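Local coordinates for lipase aflb (Neosartorya fumigata, PDB 6IDY), which probably hydrolyses the ester bonds of lipids, as expected of a lipase with an alpha/beta-hydrolase fold, and carries a bound calcium ion, at residues A258-F263 and T316-V321; Q322-S325 and S330-L333; N344-I349 and N367-A372. One frame throughout, in Å; residues are numbered along the deposited sequence.

Contact 1: A258-F263 and T316-V321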
loop_
_atom_site.group_PDB
_atom_site.type_symbol
_atom_site.label_atom_id
_atom_site.label_comp_id
_atom_site.label_asym_id
_atom_site.label_seq_id
_atom_site.Cartn_x
_atom_site.Cartn_y
_atom_site.Cartn_z
ATOM N N ALA A 258 7.459 5.407 -2.179
ATOM C CA ALA A 258 6.005 5.375 -2.232
ATOM C C ALA A 258 5.468 4.763 -3.519
ATOM O O ALA A 258 5.586 5.349 -4.597
ATOM C CB ALA A 258 5.453 6.772 -2.007
ATOM N N ILE A 259 4.890 3.556 -3.393
ATOM C CA ILE A 259 4.298 2.800 -4.504
ATOM C C ILE A 259 2.829 3.198 -4.624
ATOM O O ILE A 259 2.087 3.104 -3.640
ATOM C CB ILE A 259 4.474 1.265 -4.303
ATOM C CG1 ILE A 259 5.938 0.880 -3.885
ATOM C CG2 ILE A 259 3.986 0.473 -5.516
ATOM C CD1 ILE A 259 7.119 1.249 -4.896
ATOM N N SER A 260 2.426 3.669 -5.828
ATOM C CA SER A 260 1.064 4.127 -6.169
ATOM C C SER A 260 0.502 5.053 -5.077
ATOM O O SER A 260 -0.597 4.788 -4.575
ATOM C CB SER A 260 0.134 2.929 -6.387
ATOM O OG SER A 260 0.600 2.107 -7.442
ATOM N N PRO A 261 1.241 6.108 -4.642
ATOM C CA PRO A 261 0.713 6.948 -3.561
ATOM C C PRO A 261 -0.340 7.932 -4.026
ATOM O O PRO A 261 -0.223 8.509 -5.101
ATOM C CB PRO A 261 1.957 7.655 -3.041
ATOM C CG PRO A 261 2.823 7.798 -4.260
ATOM C CD PRO A 261 2.555 6.608 -5.117
ATOM N N ASP A 262 -1.367 8.138 -3.200
ATOM C CA ASP A 262 -2.435 9.078 -3.526
ATOM C C ASP A 262 -2.324 10.304 -2.627
ATOM O O ASP A 262 -3.212 10.580 -1.820
ATOM C CB ASP A 262 -3.814 8.387 -3.475
ATOM C CG ASP A 262 -4.223 7.818 -2.134
ATOM O OD1 ASP A 262 -3.346 7.269 -1.424
ATOM O OD2 ASP A 262 -5.417 7.912 -1.796
ATOM N N PHE A 263 -1.220 11.062 -2.786
ATOM C CA PHE A 263 -0.931 12.260 -1.981
ATOM C C PHE A 263 -1.959 13.368 -2.136
ATOM O O PHE A 263 -1.995 14.276 -1.304
ATOM C CB PHE A 263 0.490 12.795 -2.224
ATOM C CG PHE A 263 1.590 11.848 -1.816
ATOM C CD1 PHE A 263 1.727 11.443 -0.492
ATOM C CD2 PHE A 263 2.524 11.403 -2.743
ATOM C CE1 PHE A 263 2.757 10.577 -0.113
ATOM C CE2 PHE A 263 3.585 10.580 -2.350
ATOM C CZ PHE A 263 3.678 10.152 -1.046
ATOM N N THR A 316 -0.223 4.990 -15.146
ATOM C CA THR A 316 -1.414 5.500 -15.845
ATOM C C THR A 316 -2.581 4.502 -15.674
ATOM O O THR A 316 -3.734 4.913 -15.538
ATOM C CB THR A 316 -1.081 5.691 -17.346
ATOM O OG1 THR A 316 -0.190 6.792 -17.478
ATOM C CG2 THR A 316 -2.326 5.949 -18.227
ATOM N N PHE A 317 -2.260 3.195 -15.660
ATOM C CA PHE A 317 -3.240 2.109 -15.595
ATOM C C PHE A 317 -3.725 1.802 -14.178
ATOM O O PHE A 317 -4.334 0.755 -13.944
ATOM C CB PHE A 317 -2.702 0.868 -16.322
ATOM C CG PHE A 317 -2.425 1.181 -17.777
ATOM C CD1 PHE A 317 -3.470 1.331 -18.683
ATOM C CD2 PHE A 317 -1.126 1.385 -18.224
ATOM C CE1 PHE A 317 -3.219 1.674 -20.012
ATOM C CE2 PHE A 317 -0.871 1.707 -19.562
ATOM C CZ PHE A 317 -1.919 1.855 -20.445
ATOM N N ASP A 318 -3.536 2.760 -13.252
ATOM C CA ASP A 318 -4.026 2.662 -11.877
ATOM C C ASP A 318 -5.570 2.728 -11.933
ATOM O O ASP A 318 -6.123 3.730 -12.376
ATOM C CB ASP A 318 -3.464 3.828 -11.038
ATOM C CG ASP A 318 -3.631 3.657 -9.546
ATOM O OD1 ASP A 318 -4.761 3.346 -9.104
ATOM O OD2 ASP A 318 -2.646 3.855 -8.817
ATOM N N GLU A 319 -6.246 1.646 -11.517
ATOM C CA GLU A 319 -7.711 1.524 -11.547
ATOM C C GLU A 319 -8.402 2.086 -10.291
ATOM O O GLU A 319 -9.632 2.090 -10.211
ATOM C CB GLU A 319 -8.108 0.048 -11.805
ATOM C CG GLU A 319 -8.101 -0.860 -10.578
ATOM C CD GLU A 319 -6.774 -1.352 -10.025
ATOM O OE1 GLU A 319 -5.700 -0.860 -10.445
ATOM O OE2 GLU A 319 -6.814 -2.246 -9.153
ATOM N N ILE A 320 -7.612 2.534 -9.310
ATOM C CA ILE A 320 -8.096 3.041 -8.021
ATOM C C ILE A 320 -7.957 4.551 -7.924
ATOM O O ILE A 320 -8.882 5.233 -7.483
ATOM C CB ILE A 320 -7.315 2.358 -6.844
ATOM C CG1 ILE A 320 -7.322 0.797 -6.923
ATOM C CG2 ILE A 320 -7.789 2.864 -5.479
ATOM C CD1 ILE A 320 -8.600 0.090 -6.822
ATOM N N VAL A 321 -6.770 5.051 -8.272
ATOM C CA VAL A 321 -6.397 6.456 -8.157
ATOM C C VAL A 321 -6.275 7.096 -9.518
ATOM O O VAL A 321 -5.596 6.565 -10.393
ATOM C CB VAL A 321 -5.088 6.624 -7.324
ATOM C CG1 VAL A 321 -4.722 8.098 -7.133
ATOM C CG2 VAL A 321 -5.184 5.906 -5.975
HETATM O O HOH W 1 -0.042 3.795 -9.631
#
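Backbone separation is wide where S260 faces D318, with 7.8 Å between their CA atoms, and narrows to 6.6 Å between the CA atoms of D262 and V321, so side chains and one water bridge the gap. The water lies between S260 OG, at 2.8 Å, and D318 OD2, at 2.7 Å, and donates to both. Both oxygens also bond H361: D318 OD2 pairs with its ND1 and S260 OG with its O. The other carboxylate oxygen turns back on its own loop in an Asx turn. D318 OD1 takes I320 N at 3.0 Å, nearly in line with its C-O bond, and V321 N at 2.8 Å, from 52° above the carboxylate plane. The one apolar touch is a methylene against a forked end: D262 CB sits 3.8 Å from both V321 CG1 and V321 CG2, while D262 OD2 bonds Q288 NE2. With one oxygen gripped twice by backbone N-H groups and the other shared by water and H361, the D318 carboxylate has little rotational freedom. Lying in the loop after strand 310-314 and bonded to H361 ND1, D318 is consistent with the acid of a lipase Ser-His-Asp triad.

Contact 2: Q322-S325 and S330-L333; sequences QPMS and SAIL
P323 and S330 close a four-residue loop, within the long connection from strand 310-314 to strand 341-345, with a single backbone hydrogen bond. S330 N donates to P323 O at 2.9 Å, with a nearly straight N-H...O angle of 171° and the donor tilted only 22° from the carbonyl plane. S330 CB also rests 3.7 Å from P323 O, so this carbonyl meets the serine through both its N-H and its side-chain base. The peptide bond before P323 is cis and bends the chain; across it the Q322 side chain reaches M324 N, which donates to Q322 OE1 at 2.9 Å, the donor standing well above the amide's carbonyl plane. The NE2 of that amide reaches D318 O.

The apolar part is carried by sulfur. M324 SD lies 3.8 Å from A331 CB and equally far from A331 N, and the terminal methyl M324 CE follows at 4.0 Å from A331 CB. The M324 chain bends at its second and third torsions, which folds its end back toward A331. M324 and A331 both also pack on Y314 of strand 310-314.

S330 OG takes no part in the loop closure. Pointing away from its own backbone N (chi1 -170°), it bonds G265 O and H264 N. The contact thus has one directional bond fixing where the ends of the loop meet, with a thioether beside it that fills space without making polar demands, while the buried serine hydroxyl is satisfied by the segment after F263.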
loop_
_atom_site.group_PDB
_atom_site.type_symbol
_atom_site.label_atom_id
_atom_site.label_comp_id
_atom_site.label_asym_id
_atom_site.label_seq_id
_atom_site.Cartn_x
_atom_site.Cartn_y
_atom_site.Cartn_z
ATOM N N GLN A 322 -6.937 8.245 -9.690
ATOM C CA GLN A 322 -6.837 9.053 -10.892
ATOM C C GLN A 322 -6.950 10.532 -10.525
ATOM O O GLN A 322 -7.731 10.877 -9.639
ATOM C CB GLN A 322 -7.856 8.673 -11.979
ATOM C CG GLN A 322 -7.417 7.561 -12.963
ATOM C CD GLN A 322 -5.965 7.485 -13.435
ATOM O OE1 GLN A 322 -5.394 8.427 -14.026
ATOM N NE2 GLN A 322 -5.353 6.320 -13.220
ATOM N N PRO A 323 -6.188 11.420 -11.188
ATOM C CA PRO A 323 -5.197 11.145 -12.243
ATOM C C PRO A 323 -3.880 10.574 -11.693
ATOM O O PRO A 323 -3.439 10.949 -10.598
ATOM C CB PRO A 323 -5.025 12.513 -12.912
ATOM C CG PRO A 323 -5.203 13.478 -11.792
ATOM C CD PRO A 323 -6.272 12.864 -10.899
ATOM N N MET A 324 -3.293 9.623 -12.441
ATOM C CA MET A 324 -1.996 9.011 -12.137
ATOM C C MET A 324 -1.041 9.128 -13.337
ATOM O O MET A 324 -0.183 8.275 -13.557
ATOM C CB MET A 324 -2.133 7.564 -11.622
ATOM C CG MET A 324 -2.459 7.467 -10.146
ATOM S SD MET A 324 -1.259 8.229 -9.028
ATOM C CE MET A 324 -1.045 6.904 -7.862
ATOM N N SER A 325 -1.217 10.204 -14.113
ATOM C CA SER A 325 -0.402 10.609 -15.263
ATOM C C SER A 325 -0.538 12.125 -15.384
ATOM O O SER A 325 -1.437 12.712 -14.769
ATOM C CB SER A 325 -0.885 9.931 -16.547
ATOM O OG SER A 325 -2.080 10.509 -17.046
ATOM N N SER A 330 -1.735 12.455 -8.739
ATOM C CA SER A 330 -1.881 12.392 -7.284
ATOM C C SER A 330 -0.592 11.994 -6.558
ATOM O O SER A 330 -0.379 12.386 -5.410
ATOM C CB SER A 330 -2.995 11.422 -6.915
ATOM O OG SER A 330 -3.289 11.546 -5.537
ATOM N N ALA A 331 0.255 11.221 -7.230
ATOM C CA ALA A 331 1.502 10.720 -6.670
ATOM C C ALA A 331 2.622 11.736 -6.587
ATOM O O ALA A 331 3.590 11.500 -5.874
ATOM C CB ALA A 331 1.957 9.519 -7.468
ATOM N N ILE A 332 2.509 12.855 -7.306
ATOM C CA ILE A 332 3.570 13.857 -7.367
ATOM C C ILE A 332 3.738 14.634 -6.063
ATOM O O ILE A 332 2.770 15.150 -5.512
ATOM C CB ILE A 332 3.388 14.809 -8.595
ATOM C CG1 ILE A 332 3.554 14.034 -9.932
ATOM C CG2 ILE A 332 4.335 16.041 -8.528
ATOM C CD1 ILE A 332 3.089 14.827 -11.223
ATOM N N LEU A 333 4.988 14.722 -5.593
ATOM C CA LEU A 333 5.360 15.567 -4.471
ATOM C C LEU A 333 6.309 16.618 -5.001
ATOM O O LEU A 333 7.150 16.334 -5.863
ATOM C CB LEU A 333 6.030 14.800 -3.317
ATOM C CG LEU A 333 5.119 13.933 -2.429
ATOM C CD1 LEU A 333 5.922 13.247 -1.346
ATOM C CD2 LEU A 333 3.967 14.743 -1.806
#

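Contact 3: N344-I349 and N367-A372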
loop_
_atom_site.group_PDB
_atom_site.type_symbol
_atom_site.label_atom_id
_atom_site.label_comp_id
_atom_site.label_asym_id
_atom_site.label_seq_id
_atom_site.Cartn_x
_atom_site.Cartn_y
_atom_site.Cartn_z
ATOM N N ASN A 344 8.291 9.207 -10.370
ATOM C CA ASN A 344 8.534 8.214 -11.397
ATOM C C ASN A 344 7.275 7.595 -11.992
ATOM O O ASN A 344 6.690 6.669 -11.431
ATOM C CB ASN A 344 9.500 7.153 -10.844
ATOM C CG ASN A 344 10.743 7.777 -10.232
ATOM O OD1 ASN A 344 11.688 8.162 -10.929
ATOM N ND2 ASN A 344 10.753 7.926 -8.914
ATOM N N HIS A 345 6.880 8.122 -13.163
ATOM C CA HIS A 345 5.725 7.669 -13.935
ATOM C C HIS A 345 6.204 6.564 -14.866
ATOM O O HIS A 345 7.044 6.814 -15.738
ATOM C CB HIS A 345 5.125 8.845 -14.721
ATOM C CG HIS A 345 3.890 8.505 -15.494
ATOM N ND1 HIS A 345 3.774 8.809 -16.838
ATOM C CD2 HIS A 345 2.750 7.901 -15.083
ATOM C CE1 HIS A 345 2.570 8.403 -17.195
ATOM N NE2 HIS A 345 1.919 7.853 -16.169
ATOM N N LEU A 346 5.699 5.330 -14.659
ATOM C CA LEU A 346 6.101 4.150 -15.444
ATOM C C LEU A 346 6.044 4.355 -16.948
ATOM O O LEU A 346 7.001 4.022 -17.639
ATOM C CB LEU A 346 5.273 2.898 -15.078
ATOM C CG LEU A 346 5.230 2.434 -13.627
ATOM C CD1 LEU A 346 4.443 1.142 -13.525
ATOM C CD2 LEU A 346 6.623 2.200 -13.069
ATOM N N GLN A 347 4.924 4.904 -17.444
ATOM C CA GLN A 347 4.639 5.116 -18.865
ATOM C C GLN A 347 5.449 6.263 -19.493
ATOM O O GLN A 347 5.432 6.412 -20.712
ATOM C CB GLN A 347 3.124 5.284 -19.106
ATOM C CG GLN A 347 2.292 4.010 -18.837
ATOM C CD GLN A 347 2.161 3.653 -17.364
ATOM O OE1 GLN A 347 2.186 4.519 -16.481
ATOM N NE2 GLN A 347 2.017 2.367 -17.065
ATOM N N THR A 348 6.185 7.037 -18.680
ATOM C CA THR A 348 7.082 8.088 -19.169
ATOM C C THR A 348 8.491 7.495 -19.262
ATOM O O THR A 348 9.065 7.472 -20.347
ATOM C CB THR A 348 7.030 9.343 -18.269
ATOM O OG1 THR A 348 5.745 9.944 -18.373
ATOM C CG2 THR A 348 8.086 10.377 -18.645
ATOM N N ILE A 349 9.041 7.028 -18.123
ATOM C CA ILE A 349 10.389 6.452 -18.025
ATOM C C ILE A 349 10.549 5.218 -18.925
ATOM O O ILE A 349 11.565 5.108 -19.618
ATOM C CB ILE A 349 10.786 6.182 -16.546
ATOM C CG1 ILE A 349 10.745 7.487 -15.717
ATOM C CG2 ILE A 349 12.165 5.505 -16.440
ATOM C CD1 ILE A 349 10.620 7.279 -14.253
ATOM N N ASN A 367 6.370 -4.261 -10.396
ATOM C CA ASN A 367 6.951 -3.612 -11.574
ATOM C C ASN A 367 8.501 -3.594 -11.509
ATOM O O ASN A 367 9.054 -3.212 -10.475
ATOM C CB ASN A 367 6.377 -2.207 -11.779
ATOM C CG ASN A 367 6.922 -1.542 -13.008
ATOM O OD1 ASN A 367 7.975 -0.908 -12.976
ATOM N ND2 ASN A 367 6.242 -1.705 -14.128
ATOM N N PRO A 368 9.214 -3.992 -12.596
ATOM C CA PRO A 368 10.691 -4.026 -12.536
ATOM C C PRO A 368 11.361 -2.673 -12.333
ATOM O O PRO A 368 12.384 -2.615 -11.650
ATOM C CB PRO A 368 11.095 -4.682 -13.856
ATOM C CG PRO A 368 9.930 -4.524 -14.738
ATOM C CD PRO A 368 8.717 -4.502 -13.891
ATOM N N LEU A 369 10.785 -1.596 -12.900
ATOM C CA LEU A 369 11.300 -0.237 -12.728
ATOM C C LEU A 369 11.094 0.216 -11.276
ATOM O O LEU A 369 12.015 0.792 -10.694
ATOM C CB LEU A 369 10.663 0.750 -13.732
ATOM C CG LEU A 369 11.067 2.233 -13.615
ATOM C CD1 LEU A 369 12.529 2.468 -14.031
ATOM C CD2 LEU A 369 10.113 3.126 -14.390
ATOM N N ALA A 370 9.920 -0.107 -10.675
ATOM C CA ALA A 370 9.625 0.219 -9.272
ATOM C C ALA A 370 10.705 -0.372 -8.349
ATOM O O ALA A 370 11.229 0.337 -7.490
ATOM C CB ALA A 370 8.252 -0.306 -8.882
ATOM N N TRP A 371 11.069 -1.646 -8.578
ATOM C CA TRP A 371 12.106 -2.378 -7.840
ATOM C C TRP A 371 13.495 -1.797 -8.051
ATOM O O TRP A 371 14.211 -1.590 -7.073
ATOM C CB TRP A 371 12.087 -3.858 -8.225
ATOM C CG TRP A 371 11.060 -4.622 -7.458
ATOM C CD1 TRP A 371 9.702 -4.541 -7.593
ATOM C CD2 TRP A 371 11.306 -5.527 -6.375
ATOM N NE1 TRP A 371 9.088 -5.356 -6.672
ATOM C CE2 TRP A 371 10.050 -5.987 -5.920
ATOM C CE3 TRP A 371 12.474 -6.009 -5.750
ATOM C CZ2 TRP A 371 9.926 -6.891 -4.856
ATOM C CZ3 TRP A 371 12.350 -6.920 -4.709
ATOM C CH2 TRP A 371 11.089 -7.340 -4.262
ATOM N N ALA A 372 13.864 -1.509 -9.319
ATOM C CA ALA A 372 15.161 -0.928 -9.665
ATOM C C ALA A 372 15.317 0.458 -9.025
ATOM O O ALA A 372 16.401 0.790 -8.548
ATOM C CB ALA A 372 15.315 -0.847 -11.175
#
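An asparagine-capped helix start, that of helix 368-379, packs against the short helix 346-349 that directly follows edge strand 341-345, with L346 meeting N367 and I349 meeting L369. The two methyls of L346 lie over one face of the N367 amide: L346 CD1 is 3.4 Å from N367 ND2, and L346 CD2 is 3.4 Å from N367 OD1. Because the leucine comes over the face, the amide keeps its in-plane directions for hydrogen bonds. N367 OD1 accepts from A370 N at 3.1 Å on a lone pair in the carbonyl plane, plus a weak bond from L369 N, while N367 ND2 reaches A355 O. Those bonds on both its ends fix the rotation of this buried amide.

This is an Asn N-cap. H345 takes the corresponding position before helix 346-349, but there its carbonyl accepts T348 N and I349 N, and H345 ND1 is hydrogen-bonded to T348 OG1 at 2.7 Å instead of capping a backbone N-H.

Two residues past the amide the contact becomes wholly apolar. L369, with CG swung away from its backbone N (chi1 177°), sends CD2 to 3.8 Å from both I349 CG2 and L346 CD2, its side chain crossing that of I349 at about a right angle. L391 of helix 391-396 touches both L369 and I349, and the C350-C395 disulfide ties that helix to the residue after I349.

All three contacts are largely buried, but contact 1 is the deepest, about 9 Å between its centre and that of the chain, against about 15 and 16 Å for contacts 2 and 3. Contacts 1 and 2 share the loop between strands 310-314 and 341-345 and lie about 7 Å apart between centres; M324 CE packs against P261 O. Contact 3 sits at the end of edge strand 341-345 and is joined to contact 1 by T316, whose OG1 and N probably bond H345 NE2 and Q347 OE1. Chemistry follows position: water and carboxylate near the likely active site, a backbone bond with a thioether in the loop, and mostly aliphatic helix packing at the sheet's edge.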